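Local coordinates for fructose transport system repressor FruR (PDB 3O74), which probably binds specific DNA sequences as a LacI-family transcriptional regulator, with fructose 1-phosphate as its preferred effector, at residues P120-P130 with Y149-A160; Q210-D221 with G262-S270. All coordinates share one frame; numbering follows the deposited sequence.

Both contacts belong to the same extended sheet, with centres about 18 Å apart and no touch between them. Interaction 1 joins neighbouring parallel strands, the buried 122-128 and the more exposed 152-158, an outermost strand of the chain. A ladder of backbone bonds holds it along its whole length, and its cross-strand salt bridge, Arg121 with Glu152, lies at the start of the pair. In interaction 2, strand 227-231 separates 210-214 from 257-266, so no backbone bond crosses between Q210-D221 and G262-S270. Side chains span the gap instead, chiefly through salt bridges among partly exposed residues. Interaction 2 buries about half as much surface, 475 against 957 Å², and only interaction 2 comes within reach of the second subunit.

Interaction 1: residues P120-P130 with Y149-A160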
loop_
_atom_site.group_PDB
_atom_site.type_symbol
_atom_site.label_atom_id
_atom_site.label_comp_id
_atom_site.label_asym_id
_atom_site.label_seq_id
_atom_site.Cartn_x
_atom_site.Cartn_y
_atom_site.Cartn_z
ATOM N N PRO B 120 -28.892 17.924 -3.648
ATOM C CA PRO B 120 -28.784 17.628 -2.216
ATOM C C PRO B 120 -29.185 18.827 -1.364
ATOM O O PRO B 120 -28.977 19.972 -1.766
ATOM C CB PRO B 120 -27.294 17.319 -2.036
ATOM C CG PRO B 120 -26.623 18.029 -3.153
ATOM C CD PRO B 120 -27.575 17.968 -4.306
ATOM N N ARG B 121 -29.767 18.557 -0.203
ATOM C CA ARG B 121 -30.190 19.609 0.712
ATOM C C ARG B 121 -29.006 20.071 1.554
ATOM O O ARG B 121 -28.977 21.196 2.055
ATOM C CB ARG B 121 -31.325 19.101 1.603
ATOM C CG ARG B 121 -32.320 20.164 2.032
ATOM C CD ARG B 121 -31.865 20.900 3.278
ATOM N NE ARG B 121 -31.371 22.242 2.984
ATOM C CZ ARG B 121 -31.303 23.217 3.884
ATOM N NH1 ARG B 121 -31.706 22.995 5.128
ATOM N NH2 ARG B 121 -30.842 24.414 3.543
ATOM N N SER B 122 -28.021 19.190 1.690
ATOM C CA SER B 122 -26.824 19.477 2.464
ATOM C C SER B 122 -25.634 18.768 1.839
ATOM O O SER B 122 -25.756 17.650 1.341
ATOM C CB SER B 122 -26.998 19.017 3.912
ATOM O OG SER B 122 -27.237 17.620 3.978
ATOM N N ILE B 123 -24.484 19.426 1.863
ATOM C CA ILE B 123 -23.265 18.839 1.328
ATOM C C ILE B 123 -22.093 19.178 2.235
ATOM O O ILE B 123 -22.028 20.270 2.797
ATOM C CB ILE B 123 -22.977 19.330 -0.109
ATOM C CG1 ILE B 123 -21.785 18.581 -0.702
ATOM C CG2 ILE B 123 -22.744 20.837 -0.134
ATOM C CD1 ILE B 123 -21.619 18.777 -2.195
ATOM N N ALA B 124 -21.170 18.235 2.383
ATOM C CA ALA B 124 -20.041 18.446 3.271
ATOM C C ALA B 124 -18.727 18.060 2.614
ATOM O O ALA B 124 -18.688 17.243 1.694
ATOM C CB ALA B 124 -20.231 17.677 4.566
ATOM N N LEU B 125 -17.656 18.675 3.098
ATOM C CA LEU B 125 -16.310 18.317 2.701
ATOM C C LEU B 125 -15.572 17.803 3.930
ATOM O O LEU B 125 -15.562 18.451 4.977
ATOM C CB LEU B 125 -15.576 19.531 2.140
ATOM C CG LEU B 125 -14.090 19.302 1.884
ATOM C CD1 LEU B 125 -13.877 18.624 0.538
ATOM C CD2 LEU B 125 -13.337 20.624 1.952
ATOM N N ILE B 126 -14.974 16.627 3.804
ATOM C CA ILE B 126 -14.138 16.094 4.862
ATOM C C ILE B 126 -12.708 16.000 4.345
ATOM O O ILE B 126 -12.436 15.319 3.359
ATOM C CB ILE B 126 -14.634 14.723 5.334
ATOM C CG1 ILE B 126 -15.845 14.887 6.258
ATOM C CG2 ILE B 126 -13.521 13.960 6.054
ATOM C CD1 ILE B 126 -16.444 13.569 6.740
ATOM N N GLY B 127 -11.802 16.694 5.023
ATOM C CA GLY B 127 -10.416 16.750 4.612
ATOM C C GLY B 127 -9.506 16.764 5.821
ATOM O O GLY B 127 -9.954 16.535 6.937
ATOM N N ALA B 128 -8.228 17.041 5.599
ATOM C CA ALA B 128 -7.237 17.017 6.667
ATOM C C ALA B 128 -6.023 17.829 6.253
ATOM O O ALA B 128 -5.816 18.078 5.066
ATOM C CB ALA B 128 -6.832 15.581 6.993
ATOM N N ARG B 129 -5.228 18.243 7.234
ATOM C CA ARG B 129 -4.037 19.041 6.967
ATOM C C ARG B 129 -4.371 20.245 6.099
ATOM O O ARG B 129 -3.819 20.394 5.014
ATOM C CB ARG B 129 -2.978 18.189 6.268
ATOM C CG ARG B 129 -2.543 16.977 7.066
ATOM C CD ARG B 129 -2.100 17.398 8.452
ATOM N NE ARG B 129 -0.870 16.728 8.856
ATOM C CZ ARG B 129 0.331 17.029 8.373
ATOM N NH1 ARG B 129 0.461 17.982 7.461
ATOM N NH2 ARG B 129 1.402 16.373 8.796
ATOM N N PRO B 130 -5.278 21.114 6.581
ATOM C CA PRO B 130 -5.771 22.255 5.801
ATOM C C PRO B 130 -4.663 23.215 5.359
ATOM O O PRO B 130 -4.839 23.948 4.383
ATOM C CB PRO B 130 -6.734 22.957 6.772
ATOM C CG PRO B 130 -6.308 22.507 8.127
ATOM C CD PRO B 130 -5.825 21.103 7.948
ATOM N N TYR B 149 -25.189 27.651 -4.881
ATOM C CA TYR B 149 -25.820 26.629 -4.045
ATOM C C TYR B 149 -26.476 27.257 -2.816
ATOM O O TYR B 149 -25.879 28.098 -2.140
ATOM C CB TYR B 149 -24.797 25.567 -3.621
ATOM C CG TYR B 149 -25.382 24.412 -2.831
ATOM C CD1 TYR B 149 -26.143 23.432 -3.455
ATOM C CD2 TYR B 149 -25.156 24.293 -1.465
ATOM C CE1 TYR B 149 -26.674 22.369 -2.737
ATOM C CE2 TYR B 149 -25.680 23.234 -0.739
ATOM C CZ TYR B 149 -26.438 22.276 -1.381
ATOM O OH TYR B 149 -26.961 21.224 -0.661
ATOM N N THR B 150 -27.700 26.833 -2.523
ATOM C CA THR B 150 -28.485 27.444 -1.455
ATOM C C THR B 150 -28.695 26.529 -0.244
ATOM O O THR B 150 -29.328 26.928 0.738
ATOM C CB THR B 150 -29.856 27.907 -1.979
ATOM O OG1 THR B 150 -30.596 26.772 -2.446
ATOM C CG2 THR B 150 -29.679 28.900 -3.121
ATOM N N GLY B 151 -28.168 25.309 -0.317
ATOM C CA GLY B 151 -28.330 24.337 0.754
ATOM C C GLY B 151 -27.365 24.518 1.915
ATOM O O GLY B 151 -26.671 25.532 2.007
ATOM N N GLU B 152 -27.341 23.537 2.815
ATOM C CA GLU B 152 -26.408 23.541 3.936
ATOM C C GLU B 152 -25.039 23.062 3.470
ATOM O O GLU B 152 -24.930 22.027 2.818
ATOM C CB GLU B 152 -26.898 22.614 5.050
ATOM C CG GLU B 152 -28.383 22.702 5.369
ATOM C CD GLU B 152 -28.728 23.870 6.274
ATOM O OE1 GLU B 152 -29.845 23.876 6.834
ATOM O OE2 GLU B 152 -27.885 24.777 6.432
ATOM N N VAL B 153 -23.995 23.813 3.806
ATOM C CA VAL B 153 -22.630 23.394 3.494
ATOM C C VAL B 153 -21.783 23.325 4.756
ATOM O O VAL B 153 -21.795 24.247 5.572
ATOM C CB VAL B 153 -21.951 24.337 2.489
ATOM C CG1 VAL B 153 -20.524 23.872 2.197
ATOM C CG2 VAL B 153 -22.761 24.416 1.210
ATOM N N ARG B 154 -21.052 22.227 4.913
ATOM C CA ARG B 154 -20.161 22.073 6.051
ATOM C C ARG B 154 -18.788 21.645 5.566
ATOM O O ARG B 154 -18.670 20.856 4.628
ATOM C CB ARG B 154 -20.710 21.037 7.030
ATOM C CG ARG B 154 -22.036 21.410 7.669
ATOM C CD ARG B 154 -21.879 22.517 8.699
ATOM N NE ARG B 154 -23.117 22.724 9.444
ATOM C CZ ARG B 154 -24.155 23.421 8.992
ATOM N NH1 ARG B 154 -24.106 23.981 7.790
ATOM N NH2 ARG B 154 -25.243 23.555 9.739
ATOM N N ARG B 155 -17.751 22.175 6.201
ATOM C CA ARG B 155 -16.386 21.785 5.884
ATOM C C ARG B 155 -15.681 21.358 7.159
ATOM O O ARG B 155 -15.618 22.116 8.130
ATOM C CB ARG B 155 -15.633 22.941 5.224
ATOM C CG ARG B 155 -16.247 23.407 3.917
ATOM C CD ARG B 155 -15.720 24.774 3.526
ATOM N NE ARG B 155 -16.400 25.311 2.352
ATOM C CZ ARG B 155 -17.526 26.016 2.396
ATOM N NH1 ARG B 155 -18.111 26.272 3.559
ATOM N NH2 ARG B 155 -18.071 26.465 1.273
ATOM N N TYR B 156 -15.161 20.136 7.153
ATOM C CA TYR B 156 -14.444 19.603 8.300
ATOM C C TYR B 156 -13.076 19.131 7.856
ATOM O O TYR B 156 -12.963 18.215 7.043
ATOM C CB TYR B 156 -15.215 18.438 8.924
ATOM C CG TYR B 156 -16.434 18.875 9.693
ATOM C CD1 TYR B 156 -16.374 19.087 11.063
ATOM C CD2 TYR B 156 -17.643 19.094 9.048
ATOM C CE1 TYR B 156 -17.489 19.496 11.772
ATOM C CE2 TYR B 156 -18.760 19.503 9.748
ATOM C CZ TYR B 156 -18.678 19.702 11.107
ATOM O OH TYR B 156 -19.791 20.110 11.806
ATOM N N GLN B 157 -12.037 19.756 8.394
ATOM C CA GLN B 157 -10.677 19.423 8.001
ATOM C C GLN B 157 -9.847 19.067 9.225
ATOM O O GLN B 157 -9.517 19.924 10.043
ATOM C CB GLN B 157 -10.056 20.570 7.207
ATOM C CG GLN B 157 -10.728 20.786 5.860
ATOM C CD GLN B 157 -10.189 21.986 5.117
ATOM O OE1 GLN B 157 -10.638 23.114 5.327
ATOM N NE2 GLN B 157 -9.225 21.752 4.236
ATOM N N GLY B 158 -9.529 17.783 9.340
ATOM C CA GLY B 158 -8.858 17.249 10.508
ATOM C C GLY B 158 -7.351 17.407 10.528
ATOM O O GLY B 158 -6.770 18.161 9.743
ATOM N N GLU B 159 -6.722 16.668 11.434
ATOM C CA GLU B 159 -5.306 16.828 11.741
ATOM C C GLU B 159 -4.400 15.861 10.977
ATOM O O GLU B 159 -3.180 16.032 10.968
ATOM C CB GLU B 159 -5.078 16.667 13.248
ATOM C CG GLU B 159 -5.307 15.254 13.773
ATOM C CD GLU B 159 -6.764 14.821 13.726
ATOM O OE1 GLU B 159 -7.660 15.692 13.757
ATOM O OE2 GLU B 159 -7.011 13.598 13.666
ATOM N N ALA B 160 -4.987 14.849 10.345
ATOM C CA ALA B 160 -4.197 13.846 9.640
ATOM C C ALA B 160 -4.991 13.117 8.560
ATOM O O ALA B 160 -6.209 12.961 8.666
ATOM C CB ALA B 160 -3.618 12.843 10.636
HETATM O O HOH W 1 -7.522 23.616 2.980
#
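Glu152 and Arg121 meet where two parallel strands, 122-128 and 152-158, begin to pair; with helix 133-144 they form a beta-alpha-beta unit. Their axes run 19° apart. Backbone bonds are spaced regularly along the pair, from Glu152 N to Arg121 O (3.0 Å) to Arg129 N with Gly158 O (2.9 Å). Glu152 chi1 (-43°) sets CG over the centre of one guanidinium face, 3.3 Å from Arg121 CZ, and the chi2 bend turns the carboxylate toward NH1. Arg121 NH1 reaches Glu152 OE1 at 2.7 Å, a salt bridge whose hydrogen bond is weak, with 115° at the hydrogen. Arg121 is poorly ordered, so this detail needs caution. Just before the strands, Tyr149 OH donates to Pro120 O at 2.6 Å from above the carbonyl plane, while Tyr149 CE2 touches Ile123 CG2. Leu125, on the face with Ile123, packs onto Ala139 and Phe142 of helix 133-144. At the far end Gln157, extended beyond CG, brings its amide alongside the Pro130 ring, with NE2 3.8 Å from Pro130 CB. One water bridges the same two residues: it accepts from Gln157 NE2 at 2.8 Å and donates to Pro130 O at 3.0 Å.

Interaction 2: residues Q210-D221 with G262-S270; sequences QLGTFGDNQLLD and GRTFKQRIS
Asp216 and Arg268 approach from opposite directions: the acid holds CG trans to its backbone N (chi1 -167°), while the arginine chain runs extended from CG to NE. This sets Arg268 NH2 2.6 Å from Asp216 OD1 and Arg268 NH1 2.5 Å from Asp221 OD1, both salt bridges. The second distance is short, and the exact placing of NH1 is doubtful because Asp221 N, another donor, lies close by. The guanidinium is also sandwiched: Leu220 CB sits over the centre of one face, 3.4 Å from Arg268 CZ, and Lys266 CE covers the opposite face. Bends at the second and fourth torsions of Lys266 return its NZ to Asp221 OD1 at 3.1 Å, on the syn lone pair. Asp216 OD1 has a further bond from Asn217 N (2.6 Å), which meets it from above the carboxylate plane.

The network ties the loop and 3-10 turn after strand 210-214 to the end of strand 257-266 and the residues just beyond; strand 227-231 lies between, its Val227 touching Leu220 and its Ala229 touching Asp216. Nearby, Leu219 and Leu220 pack on Leu219 of the second subunit, so the network borders the dimer interface. Apart from it, Phe214 points its edge at Arg263, CD2 lying 3.6 Å from CZ over the centre of the guanidinium, the two planes 75° apart; the charge of Arg263 is paired with Asp104. Ile269 CD1 closes the other end, 3.6 Å from Leu211 O.

Two acids and two bases thus largely balance, and with Asp221 OD1 shared by Lys266 and Arg268, both carboxylates probably remain ionised.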
loop_
_atom_site.group_PDB
_atom_site.type_symbol
_atom_site.label_atom_id
_atom_site.label_comp_id
_atom_site.label_asym_id
_atom_site.label_seq_id
_atom_site.Cartn_x
_atom_site.Cartn_y
_atom_site.Cartn_z
ATOM N N GLN B 210 -24.945 10.561 -1.091
ATOM C CA GLN B 210 -24.150 10.680 -2.311
ATOM C C GLN B 210 -22.684 10.841 -1.924
ATOM O O GLN B 210 -22.335 11.788 -1.218
ATOM C CB GLN B 210 -24.594 11.900 -3.117
ATOM C CG GLN B 210 -26.035 11.855 -3.586
ATOM C CD GLN B 210 -26.183 11.204 -4.945
ATOM O OE1 GLN B 210 -26.505 10.022 -5.048
ATOM N NE2 GLN B 210 -25.948 11.977 -5.998
ATOM N N LEU B 211 -21.828 9.935 -2.393
ATOM C CA LEU B 211 -20.421 9.936 -1.992
ATOM C C LEU B 211 -19.450 10.197 -3.134
ATOM O O LEU B 211 -19.598 9.659 -4.231
ATOM C CB LEU B 211 -20.045 8.611 -1.327
ATOM C CG LEU B 211 -20.511 8.353 0.100
ATOM C CD1 LEU B 211 -20.014 6.995 0.556
ATOM C CD2 LEU B 211 -20.012 9.447 1.027
ATOM N N GLY B 212 -18.435 11.005 -2.848
ATOM C CA GLY B 212 -17.366 11.261 -3.791
ATOM C C GLY B 212 -16.049 11.391 -3.050
ATOM O O GLY B 212 -16.004 11.933 -1.943
ATOM N N THR B 213 -14.972 10.903 -3.658
ATOM C CA THR B 213 -13.676 10.886 -2.991
ATOM C C THR B 213 -12.519 11.059 -3.967
ATOM O O THR B 213 -12.654 10.806 -5.164
ATOM C CB THR B 213 -13.461 9.569 -2.217
ATOM O OG1 THR B 213 -12.270 9.661 -1.427
ATOM C CG2 THR B 213 -13.338 8.392 -3.180
ATOM N N PHE B 214 -11.385 11.513 -3.443
ATOM C CA PHE B 214 -10.131 11.458 -4.177
ATOM C C PHE B 214 -9.520 10.085 -3.968
ATOM O O PHE B 214 -9.702 9.469 -2.917
ATOM C CB PHE B 214 -9.175 12.545 -3.698
ATOM C CG PHE B 214 -9.454 13.895 -4.286
ATOM C CD1 PHE B 214 -10.598 14.595 -3.939
ATOM C CD2 PHE B 214 -8.565 14.470 -5.180
ATOM C CE1 PHE B 214 -10.853 15.845 -4.483
ATOM C CE2 PHE B 214 -8.813 15.712 -5.722
ATOM C CZ PHE B 214 -9.957 16.401 -5.375
ATOM N N GLY B 215 -8.787 9.608 -4.963
ATOM C CA GLY B 215 -8.269 8.256 -4.914
ATOM C C GLY B 215 -9.376 7.283 -5.258
ATOM O O GLY B 215 -10.523 7.675 -5.470
ATOM N N ASP B 216 -9.036 6.004 -5.314
ATOM C CA ASP B 216 -9.999 4.999 -5.711
ATOM C C ASP B 216 -9.598 3.668 -5.109
ATOM O O ASP B 216 -8.495 3.516 -4.584
ATOM C CB ASP B 216 -10.061 4.895 -7.235
ATOM C CG ASP B 216 -11.255 4.094 -7.720
ATOM O OD1 ASP B 216 -12.119 3.739 -6.887
ATOM O OD2 ASP B 216 -11.333 3.825 -8.937
ATOM N N ASN B 217 -10.501 2.703 -5.185
ATOM C CA ASN B 217 -10.259 1.403 -4.605
ATOM C C ASN B 217 -11.122 0.370 -5.303
ATOM O O ASN B 217 -12.312 0.590 -5.531
ATOM C CB ASN B 217 -10.558 1.436 -3.109
ATOM C CG ASN B 217 -9.891 0.310 -2.356
ATOM O OD1 ASN B 217 -10.375 -0.821 -2.354
ATOM N ND2 ASN B 217 -8.769 0.614 -1.713
ATOM N N GLN B 218 -10.508 -0.755 -5.645
ATOM C CA GLN B 218 -11.164 -1.801 -6.412
ATOM C C GLN B 218 -12.496 -2.225 -5.802
ATOM O O GLN B 218 -13.481 -2.419 -6.514
ATOM C CB GLN B 218 -10.237 -3.012 -6.512
ATOM C CG GLN B 218 -10.889 -4.243 -7.089
ATOM C CD GLN B 218 -10.005 -5.468 -6.977
ATOM O OE1 GLN B 218 -9.127 -5.539 -6.119
ATOM N NE2 GLN B 218 -10.236 -6.441 -7.843
ATOM N N LEU B 219 -12.525 -2.368 -4.483
ATOM C CA LEU B 219 -13.702 -2.918 -3.821
ATOM C C LEU B 219 -14.901 -1.963 -3.855
ATOM O O LEU B 219 -16.023 -2.356 -3.537
ATOM C CB LEU B 219 -13.371 -3.382 -2.395
ATOM C CG LEU B 219 -12.209 -4.374 -2.278
ATOM C CD1 LEU B 219 -12.202 -5.054 -0.917
ATOM C CD2 LEU B 219 -12.281 -5.414 -3.382
ATOM N N LEU B 220 -14.663 -0.719 -4.259
ATOM C CA LEU B 220 -15.749 0.228 -4.489
ATOM C C LEU B 220 -16.692 -0.279 -5.582
ATOM O O LEU B 220 -17.859 0.111 -5.639
ATOM C CB LEU B 220 -15.197 1.601 -4.875
ATOM C CG LEU B 220 -15.334 2.740 -3.861
ATOM C CD1 LEU B 220 -14.967 2.271 -2.461
ATOM C CD2 LEU B 220 -14.491 3.940 -4.274
ATOM N N ASP B 221 -16.180 -1.144 -6.454
ATOM C CA ASP B 221 -16.981 -1.717 -7.529
ATOM C C ASP B 221 -18.047 -2.667 -6.988
ATOM O O ASP B 221 -19.030 -2.957 -7.668
ATOM C CB ASP B 221 -16.093 -2.457 -8.534
ATOM C CG ASP B 221 -15.308 -1.516 -9.433
ATOM O OD1 ASP B 221 -15.897 -0.544 -9.947
ATOM O OD2 ASP B 221 -14.100 -1.763 -9.636
ATOM N N GLY B 262 -3.752 15.461 -15.056
ATOM C CA GLY B 262 -5.172 15.283 -14.804
ATOM C C GLY B 262 -5.472 13.987 -14.071
ATOM O O GLY B 262 -4.774 12.985 -14.243
ATOM N N ARG B 263 -6.509 14.009 -13.241
ATOM C CA ARG B 263 -7.012 12.795 -12.617
ATOM C C ARG B 263 -8.066 12.151 -13.516
ATOM O O ARG B 263 -8.716 12.833 -14.305
ATOM C CB ARG B 263 -7.611 13.105 -11.244
ATOM C CG ARG B 263 -6.581 13.477 -10.185
ATOM C CD ARG B 263 -7.220 13.703 -8.820
ATOM N NE ARG B 263 -6.208 13.953 -7.796
ATOM C CZ ARG B 263 -5.765 13.037 -6.941
ATOM N NH1 ARG B 263 -6.257 11.807 -6.969
ATOM N NH2 ARG B 263 -4.836 13.354 -6.047
ATOM N N THR B 264 -8.233 10.837 -13.405
ATOM C CA THR B 264 -9.276 10.150 -14.158
ATOM C C THR B 264 -10.547 10.039 -13.319
ATOM O O THR B 264 -10.490 9.744 -12.124
ATOM C CB THR B 264 -8.821 8.763 -14.640
ATOM O OG1 THR B 264 -8.403 7.976 -13.519
ATOM C CG2 THR B 264 -7.661 8.904 -15.616
ATOM N N PHE B 265 -11.690 10.298 -13.944
ATOM C CA PHE B 265 -12.965 10.273 -13.238
ATOM C C PHE B 265 -13.583 8.878 -13.294
ATOM O O PHE B 265 -13.849 8.345 -14.375
ATOM C CB PHE B 265 -13.924 11.306 -13.834
ATOM C CG PHE B 265 -15.015 11.748 -12.891
ATOM C CD1 PHE B 265 -15.818 12.835 -13.203
ATOM C CD2 PHE B 265 -15.234 11.084 -11.695
ATOM C CE1 PHE B 265 -16.822 13.248 -12.346
ATOM C CE2 PHE B 265 -16.238 11.494 -10.832
ATOM C CZ PHE B 265 -17.031 12.577 -11.159
ATOM N N LYS B 266 -13.794 8.284 -12.125
ATOM C CA LYS B 266 -14.467 6.998 -12.027
ATOM C C LYS B 266 -15.860 7.219 -11.460
ATOM O O LYS B 266 -16.027 7.362 -10.249
ATOM C CB LYS B 266 -13.690 6.042 -11.125
ATOM C CG LYS B 266 -14.415 4.728 -10.871
ATOM C CD LYS B 266 -14.465 3.865 -12.124
ATOM C CE LYS B 266 -15.577 2.829 -12.036
ATOM N NZ LYS B 266 -15.092 1.437 -12.254
ATOM N N GLN B 267 -16.857 7.264 -12.336
ATOM C CA GLN B 267 -18.233 7.483 -11.906
ATOM C C GLN B 267 -18.961 6.173 -11.690
ATOM O O GLN B 267 -19.030 5.328 -12.582
ATOM C CB GLN B 267 -18.998 8.350 -12.904
ATOM C CG GLN B 267 -18.748 9.848 -12.758
ATOM C CD GLN B 267 -19.647 10.676 -13.658
ATOM O OE1 GLN B 267 -19.509 10.661 -14.885
ATOM N NE2 GLN B 267 -20.581 11.399 -13.051
ATOM N N ARG B 268 -19.498 6.012 -10.489
ATOM C CA ARG B 268 -20.253 4.823 -10.142
ATOM C C ARG B 268 -21.689 5.208 -9.817
ATOM O O ARG B 268 -22.564 4.353 -9.715
ATOM C CB ARG B 268 -19.593 4.111 -8.964
ATOM C CG ARG B 268 -18.157 3.716 -9.246
ATOM C CD ARG B 268 -17.456 3.239 -7.996
ATOM N NE ARG B 268 -16.006 3.346 -8.124
ATOM C CZ ARG B 268 -15.186 2.304 -8.158
ATOM N NH1 ARG B 268 -15.674 1.079 -8.059
ATOM N NH2 ARG B 268 -13.880 2.485 -8.279
ATOM N N ILE B 269 -21.922 6.507 -9.662
ATOM C CA ILE B 269 -23.260 7.014 -9.405
ATOM C C ILE B 269 -23.979 7.315 -10.717
ATOM O O ILE B 269 -23.554 8.182 -11.480
ATOM C CB ILE B 269 -23.228 8.279 -8.529
ATOM C CG1 ILE B 269 -22.549 7.982 -7.189
ATOM C CG2 ILE B 269 -24.637 8.813 -8.316
ATOM C CD1 ILE B 269 -22.501 9.170 -6.249
ATOM N N SER B 270 -25.071 6.600 -10.967
ATOM C CA SER B 270 -25.810 6.741 -12.219
ATOM C C SER B 270 -26.335 8.160 -12.411
ATOM O O SER B 270 -26.901 8.756 -11.492
ATOM C CB SER B 270 -26.962 5.736 -12.283
ATOM O OG SER B 270 -27.940 6.010 -11.296
#